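Local coordinates for protein HNH endonuclease (Geobacillus virus E2, PDB 5H0O) that probably cuts DNA as a phage HNH endonuclease, with a ββα-metal nuclease core and a metal ion held by four cysteines, at residues 89-94 / 110-115. Residues are numbered along the deposited sequence; the frame is centred on the assembly and turned at random.
Sequences VIVDHI and LQSLCQ. With MN (manganese (II) ion), chain B.
Asp92 and Gln111 hold the middle of this antiparallel hairpin, the two-stranded half of the ββα-metal fold of HNH nucleases, with helix 115-129 following as the α element. Asp92 N reaches Gln111 O at 2.9 Å, and Gln111 N returns the bond to Asp92 O. Toward the four-cysteine end, Leu113 N gives Ile90 O a nearly straight bond (171° at the hydrogen). There the regular pairing breaks into a classic beta bulge: Leu113 O accepts from both Val89 N, at 2.8 Å, and Ile90 N, at 3.2 Å, and is gripped twice. Right after the bulge Cys114 leaves the sheet; its SG binds manganese at 2.3 Å, and Cys76, Cys79 and Cys117 complete the four-sulfur site. The same SG caps the start of helix 115-129, tying metal, strand and helix together.

One face of the sheet carries Val91, His93, Leu110 and Ser112 and packs against helix 59-71; Ser112 OG is bonded to Asp72. The other carries Ile90, Asp92, Gln111 and Leu113. On that side Asp92 CB touches Leu113 CD1, while its carboxylate OD2 forms a salt bridge with Lys121 of helix 115-129. Gln111 OE1 is bonded to His78 and also takes a water that weakly links it to Asp92 O. The extended Gln111 side chain crosses Ile94 at about a right angle, its CG 3.7 Å from Ile94 CD1.

His93, probably the first histidine of the HNH signature, has NE2 bonded to Arg104 O. With CG beside its backbone N (chi1 -71°), the ring runs alongside Leu110, whose CD2 sits over one face, 3.5 Å from the centroid and 8° off the ring normal.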
ATOM      1  N   VAL A  89      -8.245  -0.259  -8.256  1.00 12.81           N
ATOM      2  CA  VAL A  89      -9.184  -0.758  -7.252  1.00 13.13           C
ATOM      3  C   VAL A  89      -8.628  -0.695  -5.834  1.00 13.04           C
ATOM      4  O   VAL A  89      -9.359  -0.983  -4.886  1.00 12.97           O
ATOM      5  CB  VAL A  89      -9.649  -2.197  -7.554  1.00 15.00           C
ATOM      6  CG1 VAL A  89     -10.392  -2.248  -8.892  1.00 16.66           C
ATOM      7  CG2 VAL A  89      -8.490  -3.175  -7.516  1.00 15.79           C
ATOM      8  N   ILE A  90      -7.360  -0.334  -5.659  1.00 11.73           N
ATOM      9  CA  ILE A  90      -6.737  -0.369  -4.345  1.00 11.52           C
ATOM     10  C   ILE A  90      -5.566   0.598  -4.354  1.00  9.97           C
ATOM     11  O   ILE A  90      -5.013   0.888  -5.420  1.00 11.24           O
ATOM     12  CB  ILE A  90      -6.312  -1.816  -3.975  1.00 12.39           C
ATOM     13  CG1 ILE A  90      -5.977  -1.930  -2.487  1.00 13.32           C
ATOM     14  CG2 ILE A  90      -5.171  -2.301  -4.863  1.00 14.27           C
ATOM     15  CD1 ILE A  90      -5.883  -3.362  -1.981  1.00 14.94           C
ATOM     16  N   VAL A  91      -5.209   1.111  -3.177  1.00  9.86           N
ATOM     17  CA  VAL A  91      -4.004   1.927  -3.011  1.00  9.44           C
ATOM     18  C   VAL A  91      -3.039   1.114  -2.168  1.00 11.04           C
ATOM     19  O   VAL A  91      -3.379   0.708  -1.051  1.00 12.10           O
ATOM     20  CB  VAL A  91      -4.298   3.280  -2.354  1.00 10.02           C
ATOM     21  CG1 VAL A  91      -2.990   4.044  -2.113  1.00 12.32           C
ATOM     22  CG2 VAL A  91      -5.215   4.107  -3.231  1.00 12.10           C
ATOM     23  N   ASP A  92      -1.839   0.868  -2.698  1.00 11.24           N
ATOM     24  CA  ASP A  92      -0.863   0.007  -2.038  1.00 12.47           C
ATOM     25  C   ASP A  92       0.380   0.799  -1.639  1.00 11.61           C
ATOM     26  O   ASP A  92       0.805   1.723  -2.353  1.00 12.17           O
ATOM     27  CB  ASP A  92      -0.448  -1.142  -2.962  1.00 13.72           C
ATOM     28  CG  ASP A  92       0.288  -2.258  -2.238  1.00 21.62           C
ATOM     29  OD1 ASP A  92       0.132  -2.398  -0.997  1.00 24.46           O
ATOM     30  OD2 ASP A  92       1.022  -3.009  -2.917  1.00 25.03           O
ATOM     31  N   HIS A  93       0.956   0.428  -0.503  1.00 11.70           N
ATOM     32  CA  HIS A  93       2.243   0.957  -0.062  1.00 10.93           C
ATOM     33  C   HIS A  93       3.373   0.341  -0.888  1.00 12.07           C
ATOM     34  O   HIS A  93       3.439  -0.876  -1.050  1.00 14.76           O
ATOM     35  CB  HIS A  93       2.456   0.649   1.415  1.00 10.43           C
ATOM     36  CG  HIS A  93       1.577   1.445   2.318  1.00 10.34           C
ATOM     37  ND1 HIS A  93       0.247   1.143   2.525  1.00 12.82           N
ATOM     38  CD2 HIS A  93       1.830   2.558   3.043  1.00 11.31           C
ATOM     39  CE1 HIS A  93      -0.279   2.036   3.343  1.00 11.66           C
ATOM     40  NE2 HIS A  93       0.659   2.914   3.663  1.00 10.63           N
ATOM     41  N   ILE A  94       4.259   1.187  -1.399  1.00 12.63           N
ATOM     42  CA  ILE A  94       5.371   0.709  -2.224  1.00 12.57           C
ATOM     43  C   ILE A  94       6.328  -0.086  -1.359  1.00 13.98           C
ATOM     44  O   ILE A  94       6.533  -1.285  -1.582  1.00 15.14           O
ATOM     45  CB  ILE A  94       6.084   1.866  -2.934  1.00 13.77           C
ATOM     46  CG1 ILE A  94       5.118   2.621  -3.854  1.00 14.47           C
ATOM     47  CG2 ILE A  94       7.255   1.313  -3.738  1.00 16.61           C
ATOM     48  CD1 ILE A  94       5.713   3.855  -4.514  1.00 15.73           C
ATOM     49  N   LEU A 110       2.955   5.540  -2.130  1.00 10.88           N
ATOM     50  CA  LEU A 110       1.619   4.991  -2.377  1.00 10.64           C
ATOM     51  C   LEU A 110       1.329   4.974  -3.865  1.00 11.19           C
ATOM     52  O   LEU A 110       1.657   5.931  -4.580  1.00 14.24           O
ATOM     53  CB  LEU A 110       0.543   5.799  -1.646  1.00 11.34           C
ATOM     54  CG  LEU A 110       0.638   5.719  -0.128  1.00 11.26           C
ATOM     55  CD1 LEU A 110      -0.214   6.805   0.513  1.00 13.03           C
ATOM     56  CD2 LEU A 110       0.255   4.351   0.408  1.00 11.57           C
ATOM     57  N   GLN A 111       0.710   3.898  -4.352  1.00 10.38           N
ATOM     58  CA  GLN A 111       0.329   3.795  -5.752  1.00 10.49           C
ATOM     59  C   GLN A 111      -1.077   3.221  -5.875  1.00 10.69           C
ATOM     60  O   GLN A 111      -1.415   2.234  -5.217  1.00 11.66           O
ATOM     61  CB  GLN A 111       1.286   2.903  -6.556  1.00 12.59           C
ATOM     62  CG  GLN A 111       2.702   3.449  -6.706  1.00 13.71           C
ATOM     63  CD  GLN A 111       3.626   2.452  -7.405  1.00 14.35           C
ATOM     64  OE1 GLN A 111       3.765   1.303  -6.970  1.00 15.32           O
ATOM     65  NE2 GLN A 111       4.258   2.883  -8.477  1.00 14.77           N
ATOM     66  N   SER A 112      -1.870   3.818  -6.759  1.00 10.51           N
ATOM     67  CA  SER A 112      -3.144   3.239  -7.164  1.00  9.89           C
ATOM     68  C   SER A 112      -2.869   2.074  -8.113  1.00  9.94           C
ATOM     69  O   SER A 112      -2.158   2.231  -9.114  1.00 10.66           O
ATOM     70  CB  SER A 112      -4.001   4.295  -7.868  1.00 10.01           C
ATOM     71  OG  SER A 112      -4.201   5.428  -7.045  1.00 11.44           O
ATOM     72  N   LEU A 113      -3.452   0.912  -7.820  1.00  9.50           N
ATOM     73  CA  LEU A 113      -3.220  -0.291  -8.608  1.00  9.76           C
ATOM     74  C   LEU A 113      -4.524  -0.998  -8.953  1.00 10.35           C
ATOM     75  O   LEU A 113      -5.489  -0.972  -8.180  1.00 11.03           O
ATOM     76  CB  LEU A 113      -2.309  -1.289  -7.887  1.00 10.99           C
ATOM     77  CG  LEU A 113      -0.919  -0.821  -7.472  1.00 11.08           C
ATOM     78  CD1 LEU A 113      -0.240  -1.940  -6.702  1.00 12.32           C
ATOM     79  CD2 LEU A 113      -0.095  -0.413  -8.676  1.00 11.39           C
ATOM     80  N   CYS A 114      -4.526  -1.666 -10.104  1.00 11.62           N
ATOM     81  CA  CYS A 114      -5.554  -2.646 -10.421  1.00 11.51           C
ATOM     82  C   CYS A 114      -5.277  -3.950  -9.672  1.00 10.84           C
ATOM     83  O   CYS A 114      -4.212  -4.131  -9.088  1.00 11.84           O
ATOM     84  CB  CYS A 114      -5.606  -2.900 -11.931  1.00 12.20           C
ATOM     85  SG  CYS A 114      -4.206  -3.854 -12.600  1.00 12.69           S
ATOM     86  N   GLN A 115      -6.231  -4.879  -9.711  1.00 11.37           N
ATOM     87  CA  GLN A 115      -6.050  -6.138  -8.989  1.00 12.19           C
ATOM     88  C   GLN A 115      -4.866  -6.934  -9.523  1.00 12.21           C
ATOM     89  O   GLN A 115      -4.101  -7.488  -8.746  1.00 12.67           O
ATOM     90  CB  GLN A 115      -7.297  -7.005  -9.065  1.00 12.30           C
ATOM     91  CG  GLN A 115      -7.072  -8.347  -8.377  1.00 13.68           C
ATOM     92  CD  GLN A 115      -8.250  -9.266  -8.460  1.00 14.37           C
ATOM     93  OE1 GLN A 115      -9.377  -8.816  -8.557  1.00 15.49           O
ATOM     94  NE2 GLN A 115      -7.996 -10.567  -8.409  1.00 15.71           N
TER
HETATM   95 MN    MN B 201      -2.452  -2.558 -13.401  1.00  9.78          MN
HETATM   96  O   HOH W   1       2.541   0.107  -4.521  1.00 18.17           O